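Conserved exported protein (Bacteroides fragilis, PDB 3CLW) is of unknown function but probably hydrolyses O-glycosidic bonds. Local coordinates at residues Tyr313-Asn319 against Tyr337-Ile341; Ile332-Leu336 against Ala488-Ala492; Ala424-Ile429 against Val441-Ser446. All coordinates share one frame. Residue numbers count along the deposited sequence, not the author numbering.

Contact 1: residues Tyr313-Asn319 against Tyr337-Ile341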
loop_
_atom_site.group_PDB
_atom_site.type_symbol
_atom_site.label_atom_id
_atom_site.label_comp_id
_atom_site.label_asym_id
_atom_site.label_seq_id
_atom_site.Cartn_x
_atom_site.Cartn_y
_atom_site.Cartn_z
ATOM N N TYR A 313 1.566 -2.040 4.454
ATOM C CA TYR A 313 2.422 -1.835 5.614
ATOM C C TYR A 313 1.750 -0.949 6.666
ATOM O O TYR A 313 0.975 -0.056 6.333
ATOM C CB TYR A 313 3.758 -1.188 5.223
ATOM C CG TYR A 313 4.675 -1.031 6.417
ATOM C CD1 TYR A 313 5.236 -2.167 7.049
ATOM C CD2 TYR A 313 4.925 0.242 6.974
ATOM C CE1 TYR A 313 6.047 -2.035 8.156
ATOM C CE2 TYR A 313 5.733 0.391 8.076
ATOM C CZ TYR A 313 6.292 -0.739 8.670
ATOM O OH TYR A 313 7.103 -0.581 9.776
ATOM N N CYS A 314 2.075 -1.202 7.931
ATOM C CA CYS A 314 1.876 -0.234 9.030
ATOM C C CYS A 314 2.904 -0.559 10.122
ATOM O O CYS A 314 3.487 -1.657 10.110
ATOM C CB CYS A 314 0.450 -0.279 9.578
ATOM S SG CYS A 314 0.006 -1.808 10.379
ATOM N N ILE A 315 3.148 0.380 11.043
ATOM C CA ILE A 315 4.058 0.143 12.169
ATOM C C ILE A 315 3.482 -0.941 13.048
ATOM O O ILE A 315 2.427 -0.776 13.669
ATOM C CB ILE A 315 4.299 1.394 13.043
ATOM C CG1 ILE A 315 4.739 2.591 12.209
ATOM C CG2 ILE A 315 5.313 1.074 14.154
ATOM C CD1 ILE A 315 6.083 2.465 11.523
ATOM N N LEU A 316 4.187 -2.060 13.090
ATOM C CA LEU A 316 3.741 -3.251 13.790
ATOM C C LEU A 316 4.888 -3.766 14.628
ATOM O O LEU A 316 4.672 -4.248 15.734
ATOM C CB LEU A 316 3.345 -4.315 12.778
ATOM C CG LEU A 316 2.172 -5.219 13.078
ATOM C CD1 LEU A 316 0.939 -4.394 13.440
ATOM C CD2 LEU A 316 1.917 -6.087 11.852
ATOM N N GLU A 317 6.099 -3.650 14.096
ATOM C CA GLU A 317 7.279 -4.123 14.791
ATOM C C GLU A 317 7.734 -3.160 15.876
ATOM O O GLU A 317 7.255 -2.027 15.988
ATOM C CB GLU A 317 8.435 -4.363 13.826
ATOM C CG GLU A 317 8.990 -3.098 13.202
ATOM C CD GLU A 317 8.324 -2.747 11.878
ATOM O OE1 GLU A 317 7.101 -2.978 11.703
ATOM O OE2 GLU A 317 9.052 -2.238 11.003
ATOM N N LYS A 318 8.690 -3.643 16.659
ATOM C CA LYS A 318 9.249 -2.914 17.779
ATOM C C LYS A 318 10.759 -2.969 17.652
ATOM O O LYS A 318 11.321 -3.999 17.295
ATOM C CB LYS A 318 8.811 -3.549 19.099
ATOM C CG LYS A 318 7.321 -3.525 19.354
ATOM C CD LYS A 318 7.060 -3.860 20.810
ATOM C CE LYS A 318 5.581 -3.909 21.142
ATOM N NZ LYS A 318 5.132 -2.684 21.870
ATOM N N ASN A 319 11.395 -1.835 17.909
ATOM C CA ASN A 319 12.842 -1.690 17.852
ATOM C C ASN A 319 13.252 -0.324 18.419
ATOM O O ASN A 319 12.415 0.569 18.576
ATOM C CB ASN A 319 13.394 -1.926 16.430
ATOM C CG ASN A 319 12.876 -0.914 15.399
ATOM O OD1 ASN A 319 13.045 0.306 15.543
ATOM N ND2 ASN A 319 12.266 -1.427 14.341
ATOM N N TYR A 337 11.390 6.528 9.469
ATOM C CA TYR A 337 11.492 5.064 9.394
ATOM C C TYR A 337 10.718 4.516 8.184
ATOM O O TYR A 337 11.210 3.635 7.447
ATOM C CB TYR A 337 10.962 4.461 10.684
ATOM C CG TYR A 337 11.047 2.948 10.821
ATOM C CD1 TYR A 337 9.974 2.138 10.463
ATOM C CD2 TYR A 337 12.189 2.331 11.377
ATOM C CE1 TYR A 337 10.020 0.777 10.608
ATOM C CE2 TYR A 337 12.245 0.945 11.557
ATOM C CZ TYR A 337 11.152 0.171 11.155
ATOM O OH TYR A 337 11.172 -1.202 11.315
ATOM N N VAL A 338 9.519 5.060 7.969
ATOM C CA VAL A 338 8.658 4.597 6.899
ATOM C C VAL A 338 9.127 5.173 5.585
ATOM O O VAL A 338 9.123 4.476 4.599
ATOM C CB VAL A 338 7.164 4.916 7.150
ATOM C CG1 VAL A 338 6.311 4.425 6.006
ATOM C CG2 VAL A 338 6.682 4.273 8.435
ATOM N N ALA A 339 9.541 6.438 5.568
ATOM C CA ALA A 339 10.119 7.011 4.353
ATOM C C ALA A 339 11.317 6.176 3.842
ATOM O O ALA A 339 11.565 6.115 2.665
ATOM C CB ALA A 339 10.515 8.442 4.563
ATOM N N ARG A 340 12.053 5.555 4.752
ATOM C CA ARG A 340 13.183 4.684 4.402
ATOM C C ARG A 340 12.706 3.377 3.743
ATOM O O ARG A 340 13.286 2.930 2.745
ATOM C CB ARG A 340 14.017 4.365 5.656
ATOM C CG ARG A 340 15.129 3.333 5.386
ATOM C CD ARG A 340 16.148 3.281 6.506
ATOM N NE ARG A 340 15.584 2.656 7.692
ATOM C CZ ARG A 340 16.308 2.345 8.756
ATOM N NH1 ARG A 340 17.619 2.618 8.773
ATOM N NH2 ARG A 340 15.739 1.757 9.796
ATOM N N ILE A 341 11.639 2.788 4.282
ATOM C CA ILE A 341 11.011 1.675 3.602
ATOM C C ILE A 341 10.625 2.079 2.185
ATOM O O ILE A 341 10.927 1.342 1.230
ATOM C CB ILE A 341 9.769 1.132 4.320
ATOM C CG1 ILE A 341 10.117 0.661 5.722
ATOM C CG2 ILE A 341 9.190 -0.050 3.526
ATOM C CD1 ILE A 341 8.923 0.547 6.646
#
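Tyr337 reaches from helix 328-347 toward the loop that follows strand 307-310, and its hydroxyl takes part in the polar side of the contact. It donates to Glu317, with Tyr337 OH 2.4 Å from Glu317 OE2, a very short hydrogen bond. The same carboxylate oxygen also accepts from the second tyrosine, at 2.8 Å from Tyr313 OH to Glu317 OE2, so two phenols converge on one atom. Tyr337 OH in turn accepts a weak bond from Asn319 (ND2 to OH, 3.2 Å), and Glu317 OE1 takes a weak, long one from the backbone at Leu316 (N to OE1, 3.4 Å).

Beside the polar cluster the surfaces are apolar. Ile341 CD1 sits over one face of the Tyr313 ring, 3.8 Å from its centroid, in a CH-pi contact, while Val338 CG2 meets the edge of that ring, 4.0 Å from Tyr313 CE2. Ile315 folds its far end back to the helix, where its CD1 lies 3.6 Å from Val338 CG2 and 4.0 Å from Tyr337 CD1. Trp354 of strand 353-356 touches Tyr313, Val338 and Ile341, so the apolar cluster continues onto the barrel wall.

Strand, loop, helix and strand 353-356 form one beta-alpha-beta crossover of the TIM barrel. In related glycosidases the C-terminal end of the seventh barrel strand, here 307-310, carries the nucleophile, so the contact probably lies beside the catalytic face. With Glu317 OE2 accepting hydrogen bonds from two tyrosine hydroxyls, the loop is held to the helix by directional bonds as well as by hydrophobic burial.

Contact 2: residues Ile332-Leu336 against Ala488-Ala492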
loop_
_atom_site.group_PDB
_atom_site.type_symbol
_atom_site.label_atom_id
_atom_site.label_comp_id
_atom_site.label_asym_id
_atom_site.label_seq_id
_atom_site.Cartn_x
_atom_site.Cartn_y
_atom_site.Cartn_z
ATOM N N ILE A 332 8.517 12.169 14.309
ATOM C CA ILE A 332 9.387 12.262 13.134
ATOM C C ILE A 332 10.252 10.988 12.885
ATOM O O ILE A 332 10.646 10.702 11.753
ATOM C CB ILE A 332 10.237 13.569 13.153
ATOM C CG1 ILE A 332 10.945 13.826 11.825
ATOM C CG2 ILE A 332 11.245 13.568 14.281
ATOM C CD1 ILE A 332 9.992 14.102 10.660
ATOM N N ASN A 333 10.562 10.253 13.953
ATOM C CA ASN A 333 11.286 8.997 13.839
ATOM C C ASN A 333 10.468 7.978 13.048
ATOM O O ASN A 333 11.007 7.250 12.204
ATOM C CB ASN A 333 11.612 8.424 15.209
ATOM C CG ASN A 333 12.728 9.174 15.933
ATOM O OD1 ASN A 333 13.481 9.971 15.366
ATOM N ND2 ASN A 333 12.836 8.900 17.219
ATOM N N LEU A 334 9.168 7.934 13.341
ATOM C CA LEU A 334 8.240 7.072 12.623
ATOM C C LEU A 334 8.118 7.504 11.168
ATOM O O LEU A 334 8.207 6.654 10.263
ATOM C CB LEU A 334 6.882 7.072 13.293
ATOM C CG LEU A 334 6.814 6.388 14.661
ATOM C CD1 LEU A 334 5.504 6.762 15.354
ATOM C CD2 LEU A 334 6.946 4.881 14.483
ATOM N N GLY A 335 7.950 8.816 10.944
ATOM C CA GLY A 335 7.906 9.352 9.596
ATOM C C GLY A 335 9.135 9.016 8.742
ATOM O O GLY A 335 9.008 8.633 7.580
ATOM N N LEU A 336 10.331 9.166 9.314
ATOM C CA LEU A 336 11.568 8.825 8.605
ATOM C C LEU A 336 11.793 7.318 8.474
ATOM O O LEU A 336 12.317 6.883 7.470
ATOM C CB LEU A 336 12.782 9.464 9.271
ATOM C CG LEU A 336 12.900 10.986 9.295
ATOM C CD1 LEU A 336 13.830 11.376 10.425
ATOM C CD2 LEU A 336 13.390 11.550 7.974
ATOM N N ALA A 488 19.076 17.863 9.331
ATOM C CA ALA A 488 19.177 16.543 9.940
ATOM C C ALA A 488 17.768 16.032 10.168
ATOM O O ALA A 488 16.868 16.823 10.453
ATOM C CB ALA A 488 19.882 16.638 11.252
ATOM N N ARG A 489 17.577 14.725 10.011
ATOM C CA ARG A 489 16.305 14.061 10.312
ATOM C C ARG A 489 15.066 14.626 9.538
ATOM O O ARG A 489 13.995 14.916 10.116
ATOM C CB ARG A 489 16.106 14.012 11.831
ATOM C CG ARG A 489 17.298 13.377 12.571
ATOM C CD ARG A 489 17.460 11.905 12.183
ATOM N NE ARG A 489 16.430 11.096 12.827
ATOM C CZ ARG A 489 16.166 9.826 12.545
ATOM N NH1 ARG A 489 16.864 9.186 11.619
ATOM N NH2 ARG A 489 15.186 9.198 13.195
ATOM N N SER A 490 15.235 14.736 8.219
ATOM C CA SER A 490 14.255 15.368 7.349
ATOM C C SER A 490 14.030 14.595 6.068
ATOM O O SER A 490 14.896 13.820 5.653
ATOM C CB SER A 490 14.750 16.756 6.962
ATOM O OG SER A 490 15.820 16.687 6.027
ATOM N N VAL A 491 12.880 14.834 5.432
ATOM C CA VAL A 491 12.656 14.441 4.050
ATOM C C VAL A 491 12.384 15.680 3.207
ATOM O O VAL A 491 11.550 16.501 3.563
ATOM C CB VAL A 491 11.481 13.456 3.911
ATOM C CG1 VAL A 491 11.494 12.838 2.525
ATOM C CG2 VAL A 491 11.568 12.384 4.966
ATOM N N ALA A 492 13.107 15.839 2.109
ATOM C CA ALA A 492 12.887 16.981 1.191
ATOM C C ALA A 492 12.469 16.472 -0.159
ATOM O O ALA A 492 13.036 15.502 -0.653
ATOM C CB ALA A 492 14.150 17.819 1.036
HETATM O O HOH W 1 13.748 6.676 12.453
HETATM O O HOH W 2 14.864 12.133 15.331
#
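Leu336 covers one face of the guanidinium of Arg489, with its CD1 3.5 Å from Arg489 CZ. The other methyl, CD2, reaches toward the strand, 3.6 Å from both Ser490 O and Val491 CG2, so this one leucine touches three consecutive residues, Arg489 to Val491. One turn earlier in the helix, Ile332 CG1 packs 3.7 Å from the carbonyl oxygen of Arg489.

At the edge of the guanidinium the chemistry is polar. Arg489 NH2 donates to Asn333 OD1 at 2.9 Å, and two waters widen the link. One donates to Asn333 O (2.8 Å) and accepts from Arg489 NH2 (3.0 Å); the other donates to Asn333 OD1 (2.6 Å) and accepts from Arg489 NE (3.1 Å). The remaining nitrogen, NH1, is hydrogen-bonded to Tyr445 O, and the group also makes a cation-pi contact with the Tyr445 ring. Val491 also touches Thr395 and Asn398 of helix 391-400.

Arg489 has left-handed backbone angles (57°, 50°), as expected of the first position in a G1 beta bulge: it and Ser490 both face Asn444 on the neighbouring strand. The bulge starts the strand just where it meets helix 328-347. A barrel helix packed against the bulged start of an inner strand of the beta-sandwich, itself built mostly from the C-terminal part of the chain, is consistent with the two-domain build of family 30 glycosidases.

Contact 3: residues Ala424-Ile429 against Val441-Ser446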
loop_
_atom_site.group_PDB
_atom_site.type_symbol
_atom_site.label_atom_id
_atom_site.label_comp_id
_atom_site.label_asym_id
_atom_site.label_seq_id
_atom_site.Cartn_x
_atom_site.Cartn_y
_atom_site.Cartn_z
ATOM N N ALA A 424 21.252 3.780 3.940
ATOM C CA ALA A 424 20.124 3.523 4.847
ATOM C C ALA A 424 20.208 4.229 6.217
ATOM O O ALA A 424 19.180 4.441 6.879
ATOM C CB ALA A 424 19.926 2.032 5.034
ATOM N N THR A 425 21.413 4.587 6.657
ATOM C CA THR A 425 21.553 5.257 7.957
ATOM C C THR A 425 22.057 6.676 7.799
ATOM O O THR A 425 22.270 7.367 8.794
ATOM C CB THR A 425 22.480 4.483 8.961
ATOM O OG1 THR A 425 23.737 4.174 8.331
ATOM C CG2 THR A 425 21.813 3.208 9.404
ATOM N N SER A 426 22.265 7.107 6.560
ATOM C CA SER A 426 22.708 8.475 6.302
ATOM C C SER A 426 21.782 9.230 5.342
ATOM O O SER A 426 20.871 9.927 5.793
ATOM C CB SER A 426 24.180 8.514 5.845
ATOM O OG SER A 426 24.395 7.811 4.629
ATOM N N LEU A 427 21.994 9.085 4.033
ATOM C CA LEU A 427 21.297 9.898 3.054
ATOM C C LEU A 427 20.784 9.080 1.849
ATOM O O LEU A 427 21.576 8.443 1.125
ATOM C CB LEU A 427 22.200 11.036 2.595
ATOM C CG LEU A 427 21.617 11.994 1.559
ATOM C CD1 LEU A 427 20.680 13.027 2.204
ATOM C CD2 LEU A 427 22.717 12.689 0.790
ATOM N N MET A 428 19.460 9.114 1.653
ATOM C CA MET A 428 18.777 8.357 0.595
ATOM C C MET A 428 18.116 9.338 -0.353
ATOM O O MET A 428 17.455 10.285 0.072
ATOM C CB MET A 428 17.731 7.400 1.189
ATOM C CG MET A 428 18.297 6.182 1.947
ATOM S SD MET A 428 17.065 5.329 2.958
ATOM C CE MET A 428 17.244 6.269 4.451
ATOM N N ILE A 429 18.302 9.131 -1.648
ATOM C CA ILE A 429 17.782 10.051 -2.610
ATOM C C ILE A 429 17.512 9.326 -3.917
ATOM O O ILE A 429 18.263 8.433 -4.304
ATOM C CB ILE A 429 18.703 11.299 -2.726
ATOM C CG1 ILE A 429 18.247 12.242 -3.841
ATOM C CG2 ILE A 429 20.099 10.873 -2.957
ATOM C CD1 ILE A 429 18.897 13.607 -3.763
ATOM N N VAL A 441 13.546 13.132 -4.202
ATOM C CA VAL A 441 13.172 13.025 -2.801
ATOM C C VAL A 441 14.380 12.539 -2.039
ATOM O O VAL A 441 14.901 11.459 -2.320
ATOM C CB VAL A 441 11.955 12.072 -2.574
ATOM C CG1 VAL A 441 11.560 12.029 -1.111
ATOM C CG2 VAL A 441 10.762 12.485 -3.418
ATOM N N ALA A 442 14.821 13.359 -1.095
ATOM C CA ALA A 442 16.023 13.131 -0.329
ATOM C C ALA A 442 15.692 12.916 1.123
ATOM O O ALA A 442 15.023 13.741 1.749
ATOM C CB ALA A 442 16.978 14.310 -0.480
ATOM N N ILE A 443 16.143 11.799 1.667
ATOM C CA ILE A 443 15.983 11.568 3.101
ATOM C C ILE A 443 17.299 11.779 3.791
ATOM O O ILE A 443 18.274 11.083 3.480
ATOM C CB ILE A 443 15.498 10.133 3.431
ATOM C CG1 ILE A 443 14.263 9.779 2.602
ATOM C CG2 ILE A 443 15.250 9.984 4.951
ATOM C CD1 ILE A 443 13.932 8.302 2.628
ATOM N N ASN A 444 17.315 12.722 4.737
ATOM C CA ASN A 444 18.453 12.895 5.623
ATOM C C ASN A 444 18.235 12.162 6.949
ATOM O O ASN A 444 17.638 12.699 7.902
ATOM C CB ASN A 444 18.773 14.375 5.851
ATOM C CG ASN A 444 20.100 14.577 6.595
ATOM O OD1 ASN A 444 20.682 13.630 7.120
ATOM N ND2 ASN A 444 20.569 15.807 6.639
ATOM N N TYR A 445 18.744 10.929 7.002
ATOM C CA TYR A 445 18.476 10.033 8.121
ATOM C C TYR A 445 19.428 10.314 9.264
ATOM O O TYR A 445 19.192 9.867 10.387
ATOM C CB TYR A 445 18.595 8.568 7.683
ATOM C CG TYR A 445 17.738 7.626 8.492
ATOM C CD1 TYR A 445 16.382 7.477 8.200
ATOM C CD2 TYR A 445 18.273 6.899 9.555
ATOM C CE1 TYR A 445 15.577 6.627 8.923
ATOM C CE2 TYR A 445 17.470 6.057 10.311
ATOM C CZ TYR A 445 16.114 5.916 9.973
ATOM O OH TYR A 445 15.287 5.082 10.695
ATOM N N SER A 446 20.510 11.040 8.969
ATOM C CA SER A 446 21.568 11.307 9.946
ATOM C C SER A 446 21.146 12.430 10.885
ATOM O O SER A 446 20.164 13.143 10.620
ATOM C CB SER A 446 22.862 11.717 9.232
ATOM O OG SER A 446 22.783 13.074 8.809
#
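Two backbone bonds close the Met428-Ile443 pair: Met428 N gives to Ile443 O at 2.9 Å, and Ile443 N gives to Met428 O at 2.6 Å. Its neighbours, Leu427 with Asn444 and Ile429 with Ala442, are non-hydrogen-bonded pairs. Ala442 and Asn444 instead bond through their backbones to Ala492 and Ser490 on the next strand, 490-495.

Where the pairing frays, Ser426 O takes over as acceptor, receiving Tyr445 N at 2.6 Å and, weakly, Ser446 N at 3.4 Å. Asn444 OD1 holds the turn that follows, accepting from Ser446 OG at 2.8 Å, with a weak bond from Ser446 N at 3.2 Å; Asn444 ND2 is satisfied by Leu486 O and Glu448 O. Ala424 O accepts from Arg340 NH1 and Tyr445 O from Arg489 NH1. The Tyr445 hydroxyl bonds to Glu321, and Ser426 OG to Glu422 O.

On the face of Met428 and Ile443, Met428 CE comes 4.0 Å from Tyr445 CD1 and the methionine packs on helix 328-347. On the other, Ile429 CD1 meets Ala442 CB at 3.9 Å, and Leu427 and Ile429 touch Phe8 of strand 6-25. This is an antiparallel beta hairpin in the mainly C-terminal beta-sandwich, one face turned to the barrel helices.

Overall arrangement
Helix 328-347 ties the three contacts together. Its Tyr337-Ile341 turn serves contact 1 and the preceding turn serves contact 2, their centres about 12 Å apart; Ile315 CG1 also touches Leu334 CD2 at 3.9 Å. Contacts 2 and 3, about 9 Å between centres, meet in one sheet, where Ser490 O lies 2.8 Å from Asn444 N and Arg489 NH1 2.7 Å from Tyr445 O. Contacts 1 and 3, about 15 Å between centres, are bridged by Arg340, whose NH1 lies 3.1 Å from Ala424 O; Glu321 forms a salt bridge with Arg340 and a hydrogen bond with the Tyr445 hydroxyl. The series thus runs from a barrel loop, probably near the active site, across one helix to the beta-sandwich.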